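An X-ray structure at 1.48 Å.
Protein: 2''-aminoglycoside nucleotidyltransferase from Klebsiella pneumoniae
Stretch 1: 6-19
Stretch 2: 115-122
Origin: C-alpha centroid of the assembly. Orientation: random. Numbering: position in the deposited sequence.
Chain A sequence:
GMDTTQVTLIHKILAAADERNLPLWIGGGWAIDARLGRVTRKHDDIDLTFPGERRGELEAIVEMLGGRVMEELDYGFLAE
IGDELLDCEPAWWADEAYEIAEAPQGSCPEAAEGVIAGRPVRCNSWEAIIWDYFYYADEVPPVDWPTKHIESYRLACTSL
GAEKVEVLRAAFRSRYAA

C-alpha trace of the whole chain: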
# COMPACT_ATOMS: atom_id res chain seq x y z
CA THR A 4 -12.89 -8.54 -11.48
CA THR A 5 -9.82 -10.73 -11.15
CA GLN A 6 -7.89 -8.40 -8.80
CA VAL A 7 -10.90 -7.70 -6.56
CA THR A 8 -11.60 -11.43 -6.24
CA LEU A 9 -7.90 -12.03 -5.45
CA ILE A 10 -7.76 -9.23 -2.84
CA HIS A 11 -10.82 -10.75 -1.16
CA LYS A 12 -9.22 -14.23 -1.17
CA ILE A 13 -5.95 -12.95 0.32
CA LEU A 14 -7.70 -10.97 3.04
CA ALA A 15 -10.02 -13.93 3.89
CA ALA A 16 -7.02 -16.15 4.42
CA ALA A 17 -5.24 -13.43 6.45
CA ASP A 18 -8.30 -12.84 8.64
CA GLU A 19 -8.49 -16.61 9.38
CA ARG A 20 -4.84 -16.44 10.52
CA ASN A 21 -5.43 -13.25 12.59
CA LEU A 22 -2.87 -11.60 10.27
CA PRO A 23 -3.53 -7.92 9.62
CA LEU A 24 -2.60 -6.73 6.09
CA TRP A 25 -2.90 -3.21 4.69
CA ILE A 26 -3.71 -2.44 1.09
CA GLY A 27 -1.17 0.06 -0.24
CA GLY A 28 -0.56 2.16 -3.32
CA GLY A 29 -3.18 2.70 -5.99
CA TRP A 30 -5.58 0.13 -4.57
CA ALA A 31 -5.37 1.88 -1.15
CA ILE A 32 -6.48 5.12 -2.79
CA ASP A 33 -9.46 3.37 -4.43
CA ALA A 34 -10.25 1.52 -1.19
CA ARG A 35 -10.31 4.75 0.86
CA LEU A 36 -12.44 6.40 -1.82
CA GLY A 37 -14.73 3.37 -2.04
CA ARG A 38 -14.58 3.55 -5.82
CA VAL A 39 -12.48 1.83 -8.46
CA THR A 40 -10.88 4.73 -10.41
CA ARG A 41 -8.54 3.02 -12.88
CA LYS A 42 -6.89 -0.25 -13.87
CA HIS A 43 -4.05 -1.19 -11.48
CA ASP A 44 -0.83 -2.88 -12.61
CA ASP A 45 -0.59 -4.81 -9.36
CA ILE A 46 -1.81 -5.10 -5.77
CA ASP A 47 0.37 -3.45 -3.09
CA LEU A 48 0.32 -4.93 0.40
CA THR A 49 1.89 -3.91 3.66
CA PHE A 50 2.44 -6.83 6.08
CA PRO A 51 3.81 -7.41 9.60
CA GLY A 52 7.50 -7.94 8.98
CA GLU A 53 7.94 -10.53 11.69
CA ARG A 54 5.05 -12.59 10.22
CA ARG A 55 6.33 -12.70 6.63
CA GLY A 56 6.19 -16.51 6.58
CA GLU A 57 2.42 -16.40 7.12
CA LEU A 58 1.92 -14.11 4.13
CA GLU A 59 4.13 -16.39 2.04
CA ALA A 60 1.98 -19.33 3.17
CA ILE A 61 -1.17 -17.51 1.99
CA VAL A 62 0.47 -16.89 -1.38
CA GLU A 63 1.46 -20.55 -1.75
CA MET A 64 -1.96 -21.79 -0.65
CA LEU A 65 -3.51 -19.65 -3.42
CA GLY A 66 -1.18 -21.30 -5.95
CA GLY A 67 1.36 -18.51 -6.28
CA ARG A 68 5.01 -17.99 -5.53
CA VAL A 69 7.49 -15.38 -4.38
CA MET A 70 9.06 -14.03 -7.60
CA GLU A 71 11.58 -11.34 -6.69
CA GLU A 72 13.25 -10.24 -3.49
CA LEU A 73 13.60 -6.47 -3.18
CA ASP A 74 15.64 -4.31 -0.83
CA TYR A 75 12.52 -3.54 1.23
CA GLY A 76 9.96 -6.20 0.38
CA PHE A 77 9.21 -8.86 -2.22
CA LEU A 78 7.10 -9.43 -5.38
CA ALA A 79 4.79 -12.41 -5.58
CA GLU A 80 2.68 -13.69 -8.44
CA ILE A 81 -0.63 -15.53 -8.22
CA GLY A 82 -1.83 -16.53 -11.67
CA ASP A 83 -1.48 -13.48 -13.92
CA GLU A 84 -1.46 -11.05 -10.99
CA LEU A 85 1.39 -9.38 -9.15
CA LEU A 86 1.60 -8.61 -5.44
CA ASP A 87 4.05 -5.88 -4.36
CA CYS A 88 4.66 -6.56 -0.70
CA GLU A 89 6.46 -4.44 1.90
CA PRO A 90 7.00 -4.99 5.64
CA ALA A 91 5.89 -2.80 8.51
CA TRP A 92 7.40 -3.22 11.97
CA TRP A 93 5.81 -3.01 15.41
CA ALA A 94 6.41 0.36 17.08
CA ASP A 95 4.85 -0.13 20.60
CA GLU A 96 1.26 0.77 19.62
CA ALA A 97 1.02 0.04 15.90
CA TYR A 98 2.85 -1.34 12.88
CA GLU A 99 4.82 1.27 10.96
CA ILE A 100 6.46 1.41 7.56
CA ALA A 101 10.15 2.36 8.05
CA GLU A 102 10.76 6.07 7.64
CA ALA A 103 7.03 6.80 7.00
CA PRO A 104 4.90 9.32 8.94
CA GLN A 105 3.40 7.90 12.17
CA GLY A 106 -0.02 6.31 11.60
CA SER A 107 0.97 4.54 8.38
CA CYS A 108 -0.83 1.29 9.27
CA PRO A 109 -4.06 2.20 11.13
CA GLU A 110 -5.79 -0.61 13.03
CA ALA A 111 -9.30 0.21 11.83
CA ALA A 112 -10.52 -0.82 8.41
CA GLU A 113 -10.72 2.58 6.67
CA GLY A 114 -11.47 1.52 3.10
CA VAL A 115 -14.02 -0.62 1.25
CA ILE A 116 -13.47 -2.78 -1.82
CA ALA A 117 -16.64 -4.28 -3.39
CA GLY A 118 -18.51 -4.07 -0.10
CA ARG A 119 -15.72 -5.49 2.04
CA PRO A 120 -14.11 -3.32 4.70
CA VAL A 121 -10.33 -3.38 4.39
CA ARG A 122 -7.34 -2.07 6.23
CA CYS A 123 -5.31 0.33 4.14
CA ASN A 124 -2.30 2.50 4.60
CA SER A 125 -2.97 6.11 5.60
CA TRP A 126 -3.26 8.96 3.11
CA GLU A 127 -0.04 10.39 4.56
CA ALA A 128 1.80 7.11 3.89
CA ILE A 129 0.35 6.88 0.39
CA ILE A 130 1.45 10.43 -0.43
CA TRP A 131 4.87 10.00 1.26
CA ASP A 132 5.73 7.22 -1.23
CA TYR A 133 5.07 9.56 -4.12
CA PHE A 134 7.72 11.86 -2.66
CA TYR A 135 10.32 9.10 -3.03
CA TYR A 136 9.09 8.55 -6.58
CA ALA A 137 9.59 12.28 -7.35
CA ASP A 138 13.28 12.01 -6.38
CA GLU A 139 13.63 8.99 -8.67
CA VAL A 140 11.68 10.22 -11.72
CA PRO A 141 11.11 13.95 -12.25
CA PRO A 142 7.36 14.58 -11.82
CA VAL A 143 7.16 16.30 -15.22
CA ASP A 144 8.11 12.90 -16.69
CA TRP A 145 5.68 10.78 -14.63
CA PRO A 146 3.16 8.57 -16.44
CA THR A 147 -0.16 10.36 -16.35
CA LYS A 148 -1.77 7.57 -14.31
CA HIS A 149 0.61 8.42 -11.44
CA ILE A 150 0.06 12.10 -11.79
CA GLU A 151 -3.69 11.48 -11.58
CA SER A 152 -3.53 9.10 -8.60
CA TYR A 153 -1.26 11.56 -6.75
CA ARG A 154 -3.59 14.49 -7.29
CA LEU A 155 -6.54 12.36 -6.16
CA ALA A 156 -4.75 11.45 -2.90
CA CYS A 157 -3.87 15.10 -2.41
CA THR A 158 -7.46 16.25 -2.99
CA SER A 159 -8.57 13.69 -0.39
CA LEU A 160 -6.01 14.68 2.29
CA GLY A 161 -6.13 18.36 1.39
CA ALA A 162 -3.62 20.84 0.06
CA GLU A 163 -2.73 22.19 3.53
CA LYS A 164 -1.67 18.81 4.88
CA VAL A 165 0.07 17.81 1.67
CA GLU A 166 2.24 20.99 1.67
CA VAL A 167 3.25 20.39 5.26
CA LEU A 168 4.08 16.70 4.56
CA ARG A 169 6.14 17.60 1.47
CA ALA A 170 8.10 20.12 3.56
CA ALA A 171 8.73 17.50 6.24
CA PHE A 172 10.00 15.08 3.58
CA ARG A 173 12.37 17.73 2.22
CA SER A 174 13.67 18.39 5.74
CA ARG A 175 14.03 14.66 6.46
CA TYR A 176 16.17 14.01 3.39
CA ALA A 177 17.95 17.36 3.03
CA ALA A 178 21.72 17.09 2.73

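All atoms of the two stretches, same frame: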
# COMPACT_ATOMS: atom_id res chain seq x y z
N GLN A 6 -8.65 -8.91 -9.93
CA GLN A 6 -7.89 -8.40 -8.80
C GLN A 6 -8.75 -8.27 -7.56
O GLN A 6 -8.28 -8.55 -6.46
CB GLN A 6 -7.22 -7.04 -9.10
CG GLN A 6 -6.03 -7.17 -9.99
CD GLN A 6 -5.41 -5.83 -10.30
OE1 GLN A 6 -5.94 -4.78 -9.92
NE2 GLN A 6 -4.30 -5.85 -11.03
N VAL A 7 -10.00 -7.83 -7.72
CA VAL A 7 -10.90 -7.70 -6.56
C VAL A 7 -11.11 -9.07 -5.93
O VAL A 7 -10.97 -9.23 -4.70
CB VAL A 7 -12.26 -7.09 -6.94
CG1 VAL A 7 -13.28 -7.25 -5.79
CG2 VAL A 7 -12.10 -5.59 -7.25
N THR A 8 -11.36 -10.08 -6.75
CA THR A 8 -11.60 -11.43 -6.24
C THR A 8 -10.34 -11.92 -5.52
O THR A 8 -10.41 -12.49 -4.42
CB THR A 8 -11.98 -12.39 -7.36
OG1 THR A 8 -13.22 -11.97 -7.93
CG2 THR A 8 -12.15 -13.79 -6.81
N LEU A 9 -9.15 -11.62 -6.08
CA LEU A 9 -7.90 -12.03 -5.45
C LEU A 9 -7.63 -11.32 -4.13
O LEU A 9 -7.22 -11.95 -3.14
CB LEU A 9 -6.73 -11.82 -6.42
CG LEU A 9 -5.38 -12.22 -5.83
CD1 LEU A 9 -5.32 -13.71 -5.50
CD2 LEU A 9 -4.31 -11.88 -6.88
N ILE A 10 -7.86 -10.00 -4.07
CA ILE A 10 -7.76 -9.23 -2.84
C ILE A 10 -8.68 -9.85 -1.78
O ILE A 10 -8.25 -10.06 -0.63
CB ILE A 10 -8.12 -7.74 -3.07
CG1 ILE A 10 -7.01 -7.06 -3.87
CG2 ILE A 10 -8.32 -7.04 -1.73
CD1 ILE A 10 -7.41 -5.66 -4.42
N HIS A 11 -9.91 -10.15 -2.16
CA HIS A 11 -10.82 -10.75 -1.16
C HIS A 11 -10.29 -12.12 -0.70
O HIS A 11 -10.34 -12.43 0.53
CB HIS A 11 -12.26 -10.89 -1.69
CG HIS A 11 -13.01 -9.59 -1.73
ND1 HIS A 11 -14.39 -9.56 -1.76
CD2 HIS A 11 -12.61 -8.30 -1.75
CE1 HIS A 11 -14.80 -8.29 -1.79
NE2 HIS A 11 -13.73 -7.51 -1.80
N LYS A 12 -9.79 -12.94 -1.61
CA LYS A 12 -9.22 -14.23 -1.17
C LYS A 12 -8.03 -14.08 -0.23
O LYS A 12 -7.93 -14.82 0.76
CB LYS A 12 -8.78 -15.08 -2.36
CG LYS A 12 -9.88 -15.69 -3.16
CD LYS A 12 -9.34 -16.50 -4.34
CE LYS A 12 -10.49 -17.22 -5.06
NZ LYS A 12 -10.29 -17.14 -6.53
N ILE A 13 -7.10 -13.16 -0.53
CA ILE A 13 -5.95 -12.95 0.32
C ILE A 13 -6.39 -12.49 1.70
O ILE A 13 -5.89 -13.01 2.74
CB ILE A 13 -5.01 -11.92 -0.31
CG1 ILE A 13 -4.38 -12.52 -1.55
CG2 ILE A 13 -3.91 -11.52 0.66
CD1 ILE A 13 -3.74 -11.45 -2.46
N LEU A 14 -7.31 -11.52 1.76
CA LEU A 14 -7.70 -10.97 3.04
C LEU A 14 -8.51 -12.00 3.83
O LEU A 14 -8.44 -12.02 5.08
CB LEU A 14 -8.50 -9.68 2.87
CG LEU A 14 -7.64 -8.58 2.26
CD1 LEU A 14 -8.51 -7.34 2.20
CD2 LEU A 14 -6.40 -8.29 3.10
N ALA A 15 -9.29 -12.87 3.17
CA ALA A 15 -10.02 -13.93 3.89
C ALA A 15 -9.02 -14.85 4.58
O ALA A 15 -9.22 -15.22 5.75
CB ALA A 15 -10.88 -14.71 2.96
N ALA A 16 -8.01 -15.24 3.84
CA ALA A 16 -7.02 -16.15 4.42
C ALA A 16 -6.26 -15.45 5.55
O ALA A 16 -5.91 -16.08 6.57
CB ALA A 16 -6.08 -16.63 3.34
N ALA A 17 -5.96 -14.16 5.41
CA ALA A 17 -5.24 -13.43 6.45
C ALA A 17 -6.12 -13.26 7.69
O ALA A 17 -5.68 -13.48 8.80
CB ALA A 17 -4.76 -12.05 5.92
N ASP A 18 -7.39 -12.94 7.50
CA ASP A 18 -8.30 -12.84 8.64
C ASP A 18 -8.33 -14.16 9.44
O ASP A 18 -8.38 -14.15 10.67
CB ASP A 18 -9.72 -12.49 8.18
CG ASP A 18 -9.90 -10.98 7.79
OD1 ASP A 18 -8.95 -10.18 7.90
OD2 ASP A 18 -11.09 -10.64 7.45
N GLU A 19 -8.39 -15.29 8.73
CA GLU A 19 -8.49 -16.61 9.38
C GLU A 19 -7.24 -16.85 10.26
O GLU A 19 -7.35 -17.49 11.33
CB GLU A 19 -8.66 -17.72 8.34
CG GLU A 19 -8.75 -19.11 8.93
CD GLU A 19 -9.32 -20.13 7.95
OE1 GLU A 19 -9.32 -19.86 6.72
OE2 GLU A 19 -9.76 -21.21 8.40
N VAL A 115 -13.04 0.40 1.65
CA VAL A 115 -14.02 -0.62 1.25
C VAL A 115 -13.73 -0.97 -0.18
O VAL A 115 -13.51 -0.08 -1.00
CB VAL A 115 -15.50 -0.14 1.36
CG1 VAL A 115 -16.47 -1.26 0.92
CG2 VAL A 115 -15.86 0.37 2.73
N ILE A 116 -13.63 -2.28 -0.46
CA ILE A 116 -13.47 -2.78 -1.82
C ILE A 116 -14.62 -3.77 -2.10
O ILE A 116 -14.68 -4.85 -1.47
CB ILE A 116 -12.10 -3.47 -2.01
CG1 ILE A 116 -10.95 -2.46 -1.80
CG2 ILE A 116 -12.04 -4.14 -3.42
CD1 ILE A 116 -9.55 -3.10 -1.86
N ALA A 117 -15.52 -3.42 -3.02
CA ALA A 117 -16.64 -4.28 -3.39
C ALA A 117 -17.37 -4.78 -2.14
O ALA A 117 -17.65 -5.97 -1.98
CB ALA A 117 -16.16 -5.45 -4.24
N GLY A 118 -17.68 -3.82 -1.28
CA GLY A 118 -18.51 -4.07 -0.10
C GLY A 118 -17.79 -4.60 1.11
O GLY A 118 -18.40 -4.74 2.15
N ARG A 119 -16.51 -4.88 0.96
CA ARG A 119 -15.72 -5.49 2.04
C ARG A 119 -14.90 -4.40 2.71
O ARG A 119 -14.06 -3.77 2.05
CB ARG A 119 -14.74 -6.53 1.49
CG ARG A 119 -14.05 -7.32 2.61
CD ARG A 119 -12.80 -7.97 2.10
NE ARG A 119 -12.35 -9.11 2.91
CZ ARG A 119 -11.76 -9.03 4.09
NH1 ARG A 119 -11.52 -7.86 4.68
NH2 ARG A 119 -11.40 -10.16 4.69
N PRO A 120 -15.06 -4.22 4.01
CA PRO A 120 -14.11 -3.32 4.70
C PRO A 120 -12.70 -3.87 4.67
O PRO A 120 -12.48 -5.10 4.81
CB PRO A 120 -14.65 -3.24 6.13
CG PRO A 120 -16.12 -3.65 5.99
CD PRO A 120 -16.05 -4.78 4.94
N VAL A 121 -11.72 -2.98 4.48
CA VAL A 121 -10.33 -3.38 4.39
C VAL A 121 -9.45 -2.39 5.10
O VAL A 121 -9.70 -1.17 5.06
CB VAL A 121 -9.80 -3.52 2.93
CG1 VAL A 121 -10.61 -4.54 2.13
CG2 VAL A 121 -9.81 -2.14 2.16
N ARG A 122 -8.44 -2.92 5.76
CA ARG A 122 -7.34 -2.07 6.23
C ARG A 122 -6.56 -1.52 5.03
O ARG A 122 -6.25 -2.24 4.09
CB ARG A 122 -6.43 -2.85 7.17
CG ARG A 122 -7.07 -3.23 8.52
CD ARG A 122 -6.02 -3.77 9.47
NE ARG A 122 -6.54 -4.04 10.82
CZ ARG A 122 -6.88 -5.25 11.26
NH1 ARG A 122 -6.75 -6.32 10.48
NH2 ARG A 122 -7.30 -5.39 12.52
O HOH W 1 -12.57 -11.68 1.95
O HOH W 2 -9.74 -7.78 6.99

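Arg119 and Asp18 form a salt bridge, with Arg119 NH2 donating to Asp18 OD2 at 2.8 Å. The carboxylate oxygen lies at the edge of the guanidinium, near its plane, where the N-H groups point. Water 2 adds a second link: it donates to Asp18 OD1 (2.7 Å) and accepts from Arg119 NH1 (2.9 Å). Arg119 NH1 also donates to Pro120 O (2.9 Å), which helps hold the extended side chain.

His11 NE2 donates to Ile116 O at 2.8 Å. Ile116 O also accepts from Arg119 N (3.0 Å) within the type I' turn from Ile116 to Arg119, so the ring docks on the turn itself. Arg119 CD sits over one face of the His11 ring, 4.0 Å from its centroid, in a CH-pi contact. Water 1 joins His11 O (2.7 Å) to Arg119 NE (2.8 Å).

The helix and strand 119-121 cross at 67°, with their axes 10.7 Å apart at closest approach. Successive helical turns present Val7, His11, Leu14 and Asp18 to the hairpin. Val7 CG1 meets Ala117 CB at 3.7 Å. Ile10 CG2 packs on Ile116 CD1 at 4.1 Å. Leu14 CD1 touches Val121 CG1 at 3.5 Å, while Leu14 CB lies over a face of the Arg119 guanidinium. Pro120 points away from the helix.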